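Local structure of farnesyl diphosphate phosphatase YisP (Bacillus subtilis subsp. subtilis, 3WE9) at residues A[116-121]-A[205-210]; A[160-165]-A[242-247]. The protein hydrolyses farnesyl diphosphate to farnesol and diphosphate, an isoprenoid phosphatase reaction on which biofilm formation depends. One frame throughout, in Å; residues are numbered along the deposited sequence.

Contact 1 of 2, residues A[116-121]-A[205-210]; sequences DDLDEL and WEYIAF
Leu118 and Leu121, one helical turn apart, reach across to Tyr207 and Ile208 in the all-helical fold of the phytoene/squalene synthase family. The first turn of helix 118-140 thus lies against the earlier half of helix 199-221. The backbones are well separated, 7.9 Å between Leu118 CA and Ile208 CA at the nearest pair, and no hydrogen bond crosses, which leaves side chains to fill the interval.

The apolar contacts divide into two sets. At the more accessible one, Leu118 CD2 approaches the Tyr207 ring obliquely, 3.8 Å from Tyr207 CE2. The tyrosine gets there although its CB does not head for the other helix: CG is anti to the backbone N (chi1 -166°), and the ring extends back toward the leucine. Leu118 CD1 also has a looser neighbour, Ile208 CG1, at 4.4 Å. The buried set pairs Leu121 with Ile208, whose side chains run at about a right angle to each other. Val181 of helix 179-185 touches both Leu118 and Tyr207, while Leu165 of helix 145-165 packs on Ile208, so other helices border both sets.

One polar interaction is local to 116-121. Asp117 occupies the N-cap position, yet its side chain makes no capping bond; one residue earlier, the backbone N of Asp116 donates to Glu120 OE2 over 2.9 Å. That bond is nearly straight at 173°, and it meets the oxygen from above the carboxylate plane. On the interhelical side, the contact between the two buried residues is methyl against methyl, Leu121 CD2 to Ile208 CG2 at 3.8 Å.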
loop_
_atom_site.group_PDB
_atom_site.type_symbol
_atom_site.label_atom_id
_atom_site.label_comp_id
_atom_site.label_asym_id
_atom_site.label_seq_id
_atom_site.Cartn_x
_atom_site.Cartn_y
_atom_site.Cartn_z
ATOM N N ASP A 116 -2.589 -15.049 -14.842
ATOM C CA ASP A 116 -2.365 -15.182 -16.275
ATOM C C ASP A 116 -2.192 -13.843 -16.975
ATOM O O ASP A 116 -1.171 -13.594 -17.610
ATOM C CB ASP A 116 -3.528 -15.949 -16.912
ATOM C CG ASP A 116 -3.252 -16.330 -18.351
ATOM O OD1 ASP A 116 -2.264 -17.057 -18.591
ATOM O OD2 ASP A 116 -4.015 -15.901 -19.244
ATOM N N ASP A 117 -3.207 -12.996 -16.854
ATOM C CA ASP A 117 -3.234 -11.665 -17.457
ATOM C C ASP A 117 -2.690 -10.611 -16.505
ATOM O O ASP A 117 -2.717 -10.784 -15.291
ATOM C CB ASP A 117 -4.679 -11.249 -17.774
ATOM C CG ASP A 117 -5.219 -11.882 -19.023
ATOM O OD1 ASP A 117 -6.392 -11.604 -19.348
ATOM O OD2 ASP A 117 -4.485 -12.647 -19.681
ATOM N N LEU A 118 -2.227 -9.503 -17.067
ATOM C CA LEU A 118 -1.754 -8.403 -16.249
ATOM C C LEU A 118 -3.009 -7.895 -15.521
ATOM O O LEU A 118 -2.952 -7.522 -14.352
ATOM C CB LEU A 118 -1.150 -7.309 -17.138
ATOM C CG LEU A 118 -0.720 -5.993 -16.489
ATOM C CD1 LEU A 118 0.117 -6.266 -15.246
ATOM C CD2 LEU A 118 0.056 -5.159 -17.503
ATOM N N ASP A 119 -4.148 -7.920 -16.215
ATOM C CA ASP A 119 -5.415 -7.476 -15.631
ATOM C C ASP A 119 -5.719 -8.188 -14.322
ATOM O O ASP A 119 -6.287 -7.598 -13.405
ATOM C CB ASP A 119 -6.579 -7.708 -16.603
ATOM C CG ASP A 119 -6.742 -6.581 -17.607
ATOM O OD1 ASP A 119 -6.028 -5.565 -17.488
ATOM O OD2 ASP A 119 -7.596 -6.711 -18.513
ATOM N N GLU A 120 -5.347 -9.459 -14.234
ATOM C CA GLU A 120 -5.591 -10.217 -13.019
ATOM C C GLU A 120 -4.781 -9.638 -11.850
ATOM O O GLU A 120 -5.283 -9.530 -10.728
ATOM C CB GLU A 120 -5.238 -11.691 -13.240
ATOM C CG GLU A 120 -5.700 -12.608 -12.122
ATOM C CD GLU A 120 -5.582 -14.080 -12.479
ATOM O OE1 GLU A 120 -5.888 -14.925 -11.609
ATOM O OE2 GLU A 120 -5.188 -14.394 -13.625
ATOM N N LEU A 121 -3.529 -9.269 -12.112
ATOM C CA LEU A 121 -2.690 -8.682 -11.069
ATOM C C LEU A 121 -3.253 -7.313 -10.672
ATOM O O LEU A 121 -3.324 -6.984 -9.488
ATOM C CB LEU A 121 -1.250 -8.511 -11.568
ATOM C CG LEU A 121 -0.281 -7.823 -10.595
ATOM C CD1 LEU A 121 -0.120 -8.652 -9.328
ATOM C CD2 LEU A 121 1.068 -7.632 -11.275
ATOM N N TRP A 205 9.547 -7.256 -15.102
ATOM C CA TRP A 205 9.425 -6.418 -13.918
ATOM C C TRP A 205 9.147 -4.961 -14.290
ATOM O O TRP A 205 8.268 -4.332 -13.713
ATOM C CB TRP A 205 10.716 -6.505 -13.095
ATOM C CG TRP A 205 10.637 -5.882 -11.744
ATOM C CD1 TRP A 205 10.345 -6.511 -10.565
ATOM C CD2 TRP A 205 10.897 -4.509 -11.414
ATOM N NE1 TRP A 205 10.414 -5.617 -9.519
ATOM C CE2 TRP A 205 10.748 -4.383 -10.011
ATOM C CE3 TRP A 205 11.239 -3.379 -12.165
ATOM C CZ2 TRP A 205 10.938 -3.164 -9.343
ATOM C CZ3 TRP A 205 11.430 -2.159 -11.497
ATOM C CH2 TRP A 205 11.276 -2.067 -10.100
ATOM N N GLU A 206 9.901 -4.430 -15.248
ATOM C CA GLU A 206 9.724 -3.043 -15.669
ATOM C C GLU A 206 8.367 -2.807 -16.340
ATOM O O GLU A 206 7.788 -1.727 -16.231
ATOM C CB GLU A 206 10.862 -2.621 -16.607
ATOM C CG GLU A 206 12.239 -2.487 -15.924
ATOM C CD GLU A 206 12.291 -1.369 -14.881
ATOM O OE1 GLU A 206 11.356 -0.543 -14.838
ATOM O OE2 GLU A 206 13.275 -1.307 -14.105
ATOM N N TYR A 207 7.856 -3.823 -17.023
ATOM C CA TYR A 207 6.562 -3.696 -17.689
ATOM C C TYR A 207 5.475 -3.467 -16.638
ATOM O O TYR A 207 4.569 -2.656 -16.839
ATOM C CB TYR A 207 6.253 -4.956 -18.503
ATOM C CG TYR A 207 5.103 -4.795 -19.480
ATOM C CD1 TYR A 207 5.276 -4.107 -20.682
ATOM C CD2 TYR A 207 3.850 -5.340 -19.206
ATOM C CE1 TYR A 207 4.225 -3.970 -21.594
ATOM C CE2 TYR A 207 2.791 -5.208 -20.108
ATOM C CZ TYR A 207 2.988 -4.525 -21.300
ATOM O OH TYR A 207 1.955 -4.414 -22.203
ATOM N N ILE A 208 5.574 -4.184 -15.519
ATOM C CA ILE A 208 4.615 -4.053 -14.425
ATOM C C ILE A 208 4.891 -2.755 -13.652
ATOM O O ILE A 208 3.962 -2.062 -13.233
ATOM C CB ILE A 208 4.707 -5.272 -13.459
ATOM C CG1 ILE A 208 4.421 -6.563 -14.237
ATOM C CG2 ILE A 208 3.712 -5.123 -12.299
ATOM C CD1 ILE A 208 4.702 -7.835 -13.451
ATOM N N ALA A 209 6.171 -2.420 -13.477
ATOM C CA ALA A 209 6.536 -1.193 -12.761
ATOM C C ALA A 209 6.009 0.036 -13.521
ATOM O O ALA A 209 5.650 1.054 -12.917
ATOM C CB ALA A 209 8.067 -1.107 -12.601
ATOM N N PHE A 210 5.966 -0.069 -14.846
ATOM C CA PHE A 210 5.466 1.016 -15.694
ATOM C C PHE A 210 4.022 1.357 -15.303
ATOM O O PHE A 210 3.649 2.531 -15.207
ATOM C CB PHE A 210 5.524 0.602 -17.170
ATOM C CG PHE A 210 5.178 1.707 -18.123
ATOM C CD1 PHE A 210 6.158 2.580 -18.583
ATOM C CD2 PHE A 210 3.865 1.891 -18.542
ATOM C CE1 PHE A 210 5.837 3.624 -19.450
ATOM C CE2 PHE A 210 3.531 2.935 -19.410
ATOM C CZ PHE A 210 4.521 3.801 -19.862
#

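Contact 2 of 2, residues A[160-165]-A[242-247]; sequences QLVRFL and RAVLEK
Val162 and Val244 each hold CG1 anti to the backbone N (chi1 173° and 170°), and these two methyls are the ones that meet, 3.7 Å from Val162 CG1 to Val244 CG1. The other branch of Val162, CG2, lies anti to the carbonyl carbon and is directed to Leu245, so a single valine addresses two consecutive residues of the facing helix. Leu245 starts from a CB that does not aim at 160-165, but its branched end comes nearer and spreads over two partners: Leu245 CD1 is 4.1 Å from Val162 CG2, and Leu245 CD2 is 4.1 Å from Leu165 CD1. All three pairs approach at a slant; the side-chain contacts are aliphatic, and no hydrogen bond crosses.

The geometry is that of two nearly parallel helices in an alpha-helical bundle. The short segments run in the same direction at 22°, with their axes 10.1 Å apart at closest approach. Val162 and Leu245 have the nearest alpha carbons, 6.9 Å from CA to CA, which agrees with the small valine sitting where the backbones come closest. With both methyls of Val162 cut away, as in an alanine here, Val244 CG1 and Leu245 CD1 are likely to lose their partners, opening a gap between the helices.

Polar groups lie outside this apolar seam: Arg242 forms a salt bridge with Glu217, and Lys247 another with Glu266. Within the bundle, helix 145-165 packs against helix 228-250 here, while Leu161 turns to Leu121, Leu122 and Ala125 of helix 118-140. Helix 199-221 touches both sides of the contact, through Ala212 on Leu161 and Glu213 on Leu245.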
loop_
_atom_site.group_PDB
_atom_site.type_symbol
_atom_site.label_atom_id
_atom_site.label_comp_id
_atom_site.label_asym_id
_atom_site.label_seq_id
_atom_site.Cartn_x
_atom_site.Cartn_y
_atom_site.Cartn_z
ATOM N N GLN A 160 0.326 -1.148 -3.562
ATOM C CA GLN A 160 0.265 -2.604 -3.506
ATOM C C GLN A 160 1.154 -3.182 -4.614
ATOM O O GLN A 160 1.872 -4.166 -4.410
ATOM C CB GLN A 160 -1.182 -3.078 -3.671
ATOM C CG GLN A 160 -1.368 -4.562 -3.424
ATOM C CD GLN A 160 -1.067 -4.960 -1.986
ATOM O OE1 GLN A 160 0.023 -4.710 -1.475
ATOM N NE2 GLN A 160 -2.035 -5.588 -1.330
ATOM N N LEU A 161 1.118 -2.569 -5.791
ATOM C CA LEU A 161 1.953 -3.034 -6.894
ATOM C C LEU A 161 3.421 -2.888 -6.522
ATOM O O LEU A 161 4.239 -3.757 -6.829
ATOM C CB LEU A 161 1.673 -2.244 -8.173
ATOM C CG LEU A 161 0.344 -2.532 -8.884
ATOM C CD1 LEU A 161 0.225 -1.640 -10.123
ATOM C CD2 LEU A 161 0.272 -4.004 -9.273
ATOM N N VAL A 162 3.764 -1.794 -5.854
ATOM C CA VAL A 162 5.158 -1.599 -5.460
ATOM C C VAL A 162 5.580 -2.669 -4.458
ATOM O O VAL A 162 6.669 -3.239 -4.556
ATOM C CB VAL A 162 5.377 -0.200 -4.860
ATOM C CG1 VAL A 162 6.801 -0.084 -4.302
ATOM C CG2 VAL A 162 5.170 0.848 -5.944
ATOM N N ARG A 163 4.716 -2.947 -3.490
ATOM C CA ARG A 163 5.023 -3.972 -2.507
ATOM C C ARG A 163 5.228 -5.310 -3.208
ATOM O O ARG A 163 6.162 -6.049 -2.894
ATOM C CB ARG A 163 3.887 -4.079 -1.485
ATOM C CG ARG A 163 3.847 -2.923 -0.502
ATOM C CD ARG A 163 2.592 -2.970 0.344
ATOM N NE ARG A 163 2.650 -2.023 1.452
ATOM C CZ ARG A 163 3.362 -2.208 2.560
ATOM N NH1 ARG A 163 4.079 -3.314 2.713
ATOM N NH2 ARG A 163 3.356 -1.289 3.516
ATOM N N PHE A 164 4.355 -5.616 -4.165
ATOM C CA PHE A 164 4.457 -6.866 -4.908
ATOM C C PHE A 164 5.800 -6.971 -5.621
ATOM O O PHE A 164 6.433 -8.021 -5.603
ATOM C CB PHE A 164 3.336 -6.981 -5.951
ATOM C CG PHE A 164 1.963 -7.184 -5.364
ATOM C CD1 PHE A 164 1.787 -7.366 -3.991
ATOM C CD2 PHE A 164 0.842 -7.214 -6.195
ATOM C CE1 PHE A 164 0.518 -7.579 -3.453
ATOM C CE2 PHE A 164 -0.437 -7.427 -5.669
ATOM C CZ PHE A 164 -0.600 -7.610 -4.295
ATOM N N LEU A 165 6.218 -5.874 -6.252
ATOM C CA LEU A 165 7.479 -5.820 -6.991
ATOM C C LEU A 165 8.743 -5.787 -6.125
ATOM O O LEU A 165 9.853 -5.954 -6.636
ATOM C CB LEU A 165 7.482 -4.584 -7.902
ATOM C CG LEU A 165 6.494 -4.580 -9.081
ATOM C CD1 LEU A 165 6.451 -3.195 -9.725
ATOM C CD2 LEU A 165 6.914 -5.623 -10.101
ATOM N N ARG A 242 8.078 5.728 -4.980
ATOM C CA ARG A 242 8.825 5.908 -6.217
ATOM C C ARG A 242 10.272 5.544 -5.889
ATOM O O ARG A 242 10.953 4.872 -6.666
ATOM C CB ARG A 242 8.771 7.360 -6.706
ATOM C CG ARG A 242 7.599 7.658 -7.616
ATOM C CD ARG A 242 7.796 8.964 -8.370
ATOM N NE ARG A 242 6.709 9.208 -9.313
ATOM C CZ ARG A 242 5.657 9.985 -9.067
ATOM N NH1 ARG A 242 5.545 10.607 -7.898
ATOM N NH2 ARG A 242 4.720 10.141 -9.994
ATOM N N ALA A 243 10.729 5.988 -4.720
ATOM C CA ALA A 243 12.090 5.722 -4.267
ATOM C C ALA A 243 12.335 4.222 -4.108
ATOM O O ALA A 243 13.438 3.736 -4.359
ATOM C CB ALA A 243 12.353 6.441 -2.948
ATOM N N VAL A 244 11.311 3.490 -3.675
ATOM C CA VAL A 244 11.442 2.049 -3.517
ATOM C C VAL A 244 11.758 1.406 -4.871
ATOM O O VAL A 244 12.659 0.572 -4.981
ATOM C CB VAL A 244 10.142 1.426 -2.941
ATOM C CG1 VAL A 244 10.217 -0.105 -3.008
ATOM C CG2 VAL A 244 9.953 1.861 -1.496
ATOM N N LEU A 245 11.014 1.803 -5.899
ATOM C CA LEU A 245 11.227 1.274 -7.243
ATOM C C LEU A 245 12.629 1.621 -7.740
ATOM O O LEU A 245 13.295 0.806 -8.387
ATOM C CB LEU A 245 10.179 1.838 -8.208
ATOM C CG LEU A 245 8.743 1.369 -7.943
ATOM C CD1 LEU A 245 7.771 2.138 -8.814
ATOM C CD2 LEU A 245 8.644 -0.132 -8.204
ATOM N N GLU A 246 13.084 2.834 -7.439
ATOM C CA GLU A 246 14.419 3.243 -7.867
ATOM C C GLU A 246 15.500 2.427 -7.149
ATOM O O GLU A 246 16.502 2.044 -7.759
ATOM C CB GLU A 246 14.616 4.741 -7.616
ATOM C CG GLU A 246 13.675 5.623 -8.427
ATOM C CD GLU A 246 13.960 5.591 -9.930
ATOM O OE1 GLU A 246 13.935 4.495 -10.539
ATOM O OE2 GLU A 246 14.210 6.674 -10.507
ATOM N N LYS A 247 15.290 2.141 -5.866
ATOM C CA LYS A 247 16.259 1.363 -5.096
ATOM C C LYS A 247 16.375 -0.046 -5.664
ATOM O O LYS A 247 17.472 -0.597 -5.795
ATOM C CB LYS A 247 15.848 1.285 -3.619
ATOM C CG LYS A 247 16.871 0.548 -2.746
ATOM C CD LYS A 247 16.514 0.572 -1.263
ATOM C CE LYS A 247 17.600 -0.121 -0.436
ATOM N NZ LYS A 247 17.327 -0.083 1.027
#

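The centres of the two contacts lie about 13 Å apart, and their segments alternate along the chain: 116-121, 160-165, 205-210, 242-247. Helices 118-140 and 145-165 are successive, as are 199-221 and 228-250, so each contact joins one member of the first pair to one of the second. They also touch directly. Trp205 NE1 probably donates a hydrogen bond to Leu165 O over 3.0 Å, Leu121 CD1 packs 3.6 Å from Phe164 CD2, and Trp205 CH2 lies 3.8 Å from Leu245 CD2. This interlocking ties four helices of the squalene/phytoene synthase fold into one body, with contact 2 nearer the centre of the chain than contact 1, which is only partly buried.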